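Local coordinates for mirolysin (Tannerella forsythia, PDB 6R7V), which is a pappalysin-family zinc metallopeptidase of the metzincin group, captured here as an engineered mutant zymogen kept latent by a cysteine switch, and probably cleaves peptide bonds once activated, at residues 52-57 / 126-131; 80-85 / 201-206. The protein carries 1 engineered substitution. All coordinates share one frame; numbering follows the deposited sequence.

Contact 1: residues 52-57 / 126-131; sequences HVVYNN and ETFSME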
loop_
_atom_site.group_PDB
_atom_site.type_symbol
_atom_site.label_atom_id
_atom_site.label_comp_id
_atom_site.label_asym_id
_atom_site.label_seq_id
_atom_site.Cartn_x
_atom_site.Cartn_y
_atom_site.Cartn_z
ATOM N N HIS A 52 -14.601 -0.272 1.645
ATOM C CA HIS A 52 -15.605 -1.257 2.024
ATOM C C HIS A 52 -15.454 -1.596 3.477
ATOM O O HIS A 52 -14.521 -2.334 3.809
ATOM C CB HIS A 52 -15.501 -2.550 1.202
ATOM C CG HIS A 52 -15.503 -2.356 -0.275
ATOM N ND1 HIS A 52 -16.653 -2.009 -0.948
ATOM C CD2 HIS A 52 -14.497 -2.514 -1.176
ATOM C CE1 HIS A 52 -16.320 -1.931 -2.232
ATOM N NE2 HIS A 52 -15.032 -2.253 -2.418
ATOM N N VAL A 53 -16.357 -1.087 4.341
ATOM C CA VAL A 53 -16.321 -1.451 5.767
ATOM C C VAL A 53 -17.143 -2.716 5.924
ATOM O O VAL A 53 -18.339 -2.724 5.586
ATOM C CB VAL A 53 -16.831 -0.315 6.679
ATOM C CG1 VAL A 53 -16.736 -0.708 8.157
ATOM C CG2 VAL A 53 -16.074 0.986 6.419
ATOM N N VAL A 54 -16.493 -3.802 6.392
ATOM C CA VAL A 54 -17.159 -5.088 6.582
ATOM C C VAL A 54 -17.116 -5.340 8.075
ATOM O O VAL A 54 -16.031 -5.432 8.649
ATOM C CB VAL A 54 -16.466 -6.192 5.736
ATOM C CG1 VAL A 54 -17.177 -7.527 5.919
ATOM C CG2 VAL A 54 -16.397 -5.803 4.242
ATOM N N TYR A 55 -18.281 -5.380 8.726
ATOM C CA TYR A 55 -18.303 -5.374 10.176
ATOM C C TYR A 55 -19.193 -6.420 10.765
ATOM O O TYR A 55 -20.314 -6.640 10.295
ATOM C CB TYR A 55 -18.720 -3.956 10.676
ATOM C CG TYR A 55 -20.120 -3.519 10.299
ATOM C CD1 TYR A 55 -20.382 -2.935 9.059
ATOM C CD2 TYR A 55 -21.177 -3.673 11.185
ATOM C CE1 TYR A 55 -21.676 -2.588 8.682
ATOM C CE2 TYR A 55 -22.472 -3.323 10.825
ATOM C CZ TYR A 55 -22.711 -2.760 9.577
ATOM O OH TYR A 55 -23.987 -2.386 9.235
ATOM N N ASN A 56 -18.731 -6.985 11.882
ATOM C CA ASN A 56 -19.449 -8.007 12.638
ATOM C C ASN A 56 -19.991 -7.416 13.935
ATOM O O ASN A 56 -20.811 -8.040 14.602
ATOM C CB ASN A 56 -18.487 -9.173 12.921
ATOM C CG ASN A 56 -19.006 -10.283 13.801
ATOM O OD1 ASN A 56 -18.449 -10.560 14.886
ATOM N ND2 ASN A 56 -20.096 -10.927 13.373
ATOM N N ASN A 57 -19.550 -6.215 14.303
ATOM C CA ASN A 57 -19.969 -5.536 15.529
ATOM C C ASN A 57 -19.758 -4.014 15.386
ATOM O O ASN A 57 -19.223 -3.546 14.381
ATOM C CB ASN A 57 -19.229 -6.128 16.757
ATOM C CG ASN A 57 -17.729 -6.011 16.698
ATOM O OD1 ASN A 57 -17.175 -4.991 16.271
ATOM N ND2 ASN A 57 -17.040 -7.072 17.102
ATOM N N GLU A 126 -16.477 -13.649 11.867
ATOM C CA GLU A 126 -15.821 -12.988 13.004
ATOM C C GLU A 126 -14.447 -12.435 12.645
ATOM O O GLU A 126 -14.097 -11.332 13.072
ATOM C CB GLU A 126 -15.691 -13.954 14.176
ATOM C CG GLU A 126 -16.965 -14.054 14.996
ATOM C CD GLU A 126 -16.759 -14.490 16.433
ATOM O OE1 GLU A 126 -17.498 -13.986 17.310
ATOM O OE2 GLU A 126 -15.856 -15.320 16.691
ATOM N N THR A 127 -13.666 -13.205 11.887
ATOM C CA THR A 127 -12.315 -12.818 11.507
ATOM C C THR A 127 -12.066 -13.187 10.045
ATOM O O THR A 127 -12.367 -14.330 9.675
ATOM C CB THR A 127 -11.283 -13.513 12.431
ATOM O OG1 THR A 127 -11.632 -13.300 13.799
ATOM C CG2 THR A 127 -9.849 -13.036 12.186
ATOM N N PHE A 128 -11.506 -12.260 9.234
ATOM C CA PHE A 128 -11.238 -12.542 7.831
ATOM C C PHE A 128 -9.850 -13.086 7.683
ATOM O O PHE A 128 -8.962 -12.783 8.487
ATOM C CB PHE A 128 -11.436 -11.290 6.984
ATOM C CG PHE A 128 -12.912 -11.004 6.834
ATOM C CD1 PHE A 128 -13.576 -10.200 7.751
ATOM C CD2 PHE A 128 -13.665 -11.645 5.853
ATOM C CE1 PHE A 128 -14.960 -10.005 7.661
ATOM C CE2 PHE A 128 -15.042 -11.439 5.750
ATOM C CZ PHE A 128 -15.680 -10.592 6.633
ATOM N N SER A 129 -9.662 -13.881 6.641
ATOM C CA SER A 129 -8.420 -14.574 6.354
ATOM C C SER A 129 -7.783 -14.051 5.081
ATOM O O SER A 129 -8.445 -13.955 4.044
ATOM C CB SER A 129 -8.699 -16.073 6.224
ATOM O OG SER A 129 -7.764 -16.766 5.418
ATOM N N MET A 130 -6.488 -13.739 5.156
ATOM C CA MET A 130 -5.775 -13.283 3.972
ATOM C C MET A 130 -5.723 -14.399 2.941
ATOM O O MET A 130 -5.970 -14.148 1.755
ATOM C CB MET A 130 -4.362 -12.799 4.291
ATOM C CG MET A 130 -3.611 -12.466 3.038
ATOM S SD MET A 130 -1.851 -12.259 3.213
ATOM C CE MET A 130 -1.333 -13.955 3.507
ATOM N N GLU A 131 -5.458 -15.638 3.398
ATOM C CA GLU A 131 -5.361 -16.875 2.621
ATOM C C GLU A 131 -6.595 -17.115 1.735
ATOM O O GLU A 131 -6.444 -17.466 0.562
ATOM C CB GLU A 131 -5.156 -18.062 3.580
ATOM C CG GLU A 131 -3.857 -17.993 4.381
ATOM C CD GLU A 131 -3.742 -16.985 5.512
ATOM O OE1 GLU A 131 -4.786 -16.579 6.073
ATOM O OE2 GLU A 131 -2.595 -16.610 5.846
HETATM O O HOH W 1 -15.563 -10.034 14.920
#

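Contact 2: residues 80-85 / 201-206; sequences RMNADQ and KGRTAT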
loop_
_atom_site.group_PDB
_atom_site.type_symbol
_atom_site.label_atom_id
_atom_site.label_comp_id
_atom_site.label_asym_id
_atom_site.label_seq_id
_atom_site.Cartn_x
_atom_site.Cartn_y
_atom_site.Cartn_z
ATOM N N ARG A 80 4.297 14.268 -0.275
ATOM C CA ARG A 80 5.253 14.843 0.682
ATOM C C ARG A 80 4.665 16.109 1.377
ATOM O O ARG A 80 5.333 17.147 1.534
ATOM C CB ARG A 80 6.624 15.113 0.051
ATOM C CG ARG A 80 7.689 15.268 1.154
ATOM C CD ARG A 80 9.100 14.814 0.800
ATOM N NE ARG A 80 9.995 14.946 1.954
ATOM C CZ ARG A 80 10.094 14.082 2.975
ATOM N NH1 ARG A 80 9.332 12.987 3.019
ATOM N NH2 ARG A 80 10.928 14.329 3.982
ATOM N N MET A 81 3.418 15.979 1.840
ATOM C CA MET A 81 2.737 17.008 2.595
ATOM C C MET A 81 2.489 16.552 4.020
ATOM O O MET A 81 1.789 17.253 4.762
ATOM C CB MET A 81 1.451 17.415 1.902
ATOM C CG MET A 81 1.725 18.166 0.614
ATOM S SD MET A 81 0.212 18.503 -0.282
ATOM C CE MET A 81 -0.481 19.711 0.751
ATOM N N ASN A 82 3.100 15.429 4.428
ATOM C CA ASN A 82 3.031 14.976 5.832
ATOM C C ASN A 82 3.841 15.950 6.688
ATOM O O ASN A 82 5.002 16.210 6.368
ATOM C CB ASN A 82 3.597 13.539 5.959
ATOM C CG ASN A 82 4.896 13.282 5.218
ATOM O OD1 ASN A 82 4.993 13.518 3.992
ATOM N ND2 ASN A 82 5.892 12.735 5.945
ATOM N N ALA A 83 3.269 16.472 7.771
ATOM C CA ALA A 83 4.051 17.407 8.605
ATOM C C ALA A 83 5.319 16.768 9.157
ATOM O O ALA A 83 6.343 17.463 9.292
ATOM C CB ALA A 83 3.200 17.952 9.745
ATOM N N ASP A 84 5.296 15.443 9.429
ATOM C CA ASP A 84 6.496 14.790 9.951
ATOM C C ASP A 84 7.598 14.600 8.887
ATOM O O ASP A 84 8.624 14.016 9.223
ATOM C CB ASP A 84 6.197 13.479 10.691
ATOM C CG ASP A 84 5.496 12.367 9.929
ATOM O OD1 ASP A 84 5.336 12.488 8.695
ATOM O OD2 ASP A 84 5.093 11.372 10.571
ATOM N N GLN A 85 7.450 15.177 7.662
ATOM C CA GLN A 85 8.542 15.204 6.655
ATOM C C GLN A 85 9.745 15.931 7.265
ATOM O O GLN A 85 10.900 15.626 6.938
ATOM C CB GLN A 85 8.097 15.879 5.336
ATOM C CG GLN A 85 7.724 17.381 5.364
ATOM C CD GLN A 85 8.907 18.315 5.432
ATOM O OE1 GLN A 85 9.960 18.053 4.861
ATOM N NE2 GLN A 85 8.764 19.409 6.164
ATOM N N LYS A 201 -1.529 6.425 12.908
ATOM C CA LYS A 201 -1.336 7.613 12.075
ATOM C C LYS A 201 -1.647 7.314 10.607
ATOM O O LYS A 201 -1.321 8.135 9.741
ATOM C CB LYS A 201 0.081 8.212 12.226
ATOM C CG LYS A 201 0.485 8.550 13.663
ATOM C CD LYS A 201 -0.377 9.678 14.189
ATOM C CE LYS A 201 -0.072 10.076 15.619
ATOM N NZ LYS A 201 -0.982 11.169 16.011
ATOM N N GLY A 202 -2.332 6.190 10.350
ATOM C CA GLY A 202 -2.763 5.832 9.002
ATOM C C GLY A 202 -1.669 5.308 8.105
ATOM O O GLY A 202 -1.888 5.201 6.884
ATOM N N ARG A 203 -0.509 4.913 8.682
ATOM C CA ARG A 203 0.575 4.442 7.815
ATOM C C ARG A 203 0.444 2.975 7.419
ATOM O O ARG A 203 1.152 2.542 6.518
ATOM C CB ARG A 203 1.966 4.710 8.426
ATOM C CG ARG A 203 2.565 6.023 7.963
ATOM C CD ARG A 203 1.771 7.255 8.388
ATOM N NE ARG A 203 2.307 8.452 7.733
ATOM C CZ ARG A 203 3.187 9.268 8.296
ATOM N NH1 ARG A 203 3.667 9.010 9.511
ATOM N NH2 ARG A 203 3.637 10.326 7.632
ATOM N N THR A 204 -0.405 2.188 8.063
ATOM C CA THR A 204 -0.625 0.812 7.609
ATOM C C THR A 204 -1.153 0.883 6.165
ATOM O O THR A 204 -0.684 0.152 5.279
ATOM C CB THR A 204 -1.560 0.039 8.554
ATOM O OG1 THR A 204 -0.956 0.023 9.853
ATOM C CG2 THR A 204 -1.789 -1.383 8.094
ATOM N N ALA A 205 -2.096 1.795 5.904
ATOM C CA ALA A 205 -2.594 1.907 4.526
ATOM C C ALA A 205 -1.575 2.551 3.597
ATOM O O ALA A 205 -1.524 2.165 2.443
ATOM C CB ALA A 205 -3.907 2.693 4.492
ATOM N N THR A 206 -0.765 3.527 4.076
ATOM C CA THR A 206 0.271 4.080 3.183
ATOM C C THR A 206 1.198 2.968 2.715
ATOM O O THR A 206 1.494 2.858 1.510
ATOM C CB THR A 206 1.092 5.154 3.928
ATOM O OG1 THR A 206 0.169 6.215 4.220
ATOM C CG2 THR A 206 2.215 5.742 3.065
#

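Contact 1: residues 52-57 / 126-131
V54 and F128 meet through the ends of their side chains, one methyl of the valine pressing on the far part of the aromatic ring. The touching branch is CG1, which lies 3.5 Å from F128 CZ and 3.8 Å from F128 CE1. With chi1 at -179°, CG1 stands opposite the valine's own backbone nitrogen, and this is the branch that meets the ring. The two side chains run at about a right angle to each other, and both residues are buried; N134 and V135 of the same loop region also touch F128.

Towards N56 the segments draw together, the separation of nearest CA atoms falling from 9.6 Å for V54 and F128 to 6.2 Å for N56 and E126. At this partly solvent-exposed margin the asparagine, with CG opposite its backbone nitrogen (chi1 175°), brings OD1 to 3.8 Å from E126 CG, so the touch is between the amide oxygen and a methylene. The glutamate chain then runs on extended, and its carboxylate plane stands 80° from the amide plane. A water spans the gap: it lies 2.9 Å from N56 OD1 and 2.7 Å from E126 O and can donate to both, although other acceptors compete for its protons. The amide is also fixed from its other end, N56 ND2 donating to the carbonyl of T123, and N158 ND2 gives E126 O a further donor.

The arrangement is that of a loop packed against the C-terminal end of a strand in a mixed beta-sheet. Strand 45-55 is bonded through V54 to V156 of the neighbouring parallel strand, and the long connection between strands 118-122 and 152-157 places F128 against the V54 side chain.

Contact 2: residues 80-85 / 201-206
The backbones stand well apart, with the nearest CA atoms, those of N82 and K201, separated by 10.6 Å, and the gap between the 80-85 turn and the start of helix 203-212 is bridged by D84 and R203. R203 points its guanidinium end-on at the carboxylate and grips it with two nitrogens: NH2 donates to D84 OD1 at 2.9 Å and NH1 to D84 OD2 at 3.0 Å. Each oxygen offers its syn lone pair, and the two flat groups lie only 17° from coplanar, the geometry of a bidentate salt bridge. A bend at chi2 (63°) sends the long arginine chain across to the acid. N82 steadies D84 from within its own turn, ND2 donating to OD1 at 2.8 Å and almost straight (171°), so that OD1 takes two donors. The same amide group reaches N276 O, and N82 CB rests 3.6 Å from R203 NH2 at the guanidinium edge.

R203 NE forms a second salt bridge, to D77 at the end of helix 64-77, where T206 also bonds. The first turn of helix 203-212, with G202 at its N-cap, packs on helix 64-77 through A205 and T206 and on I184 of strand 182-185 through T204 and A205.

Overall arrangement
Contacts 1 and 2 are separate in space but interleaved along the chain; their centres are 25 Å apart and their nearest atoms about 11 Å apart, and they do not touch. The mixed sheet relates them: strand 45-55 of contact 1 is paired with strand 152-157, which pairs in turn with strand 182-185, against which the helix of contact 2 packs. The R203 side chain of contact 2 is about 11 Å from the zinc ion, and helix 203-212 carries the zinc ligands H207 and H211; H217 and C6, the latter consistent with the latency cysteine, complete the site.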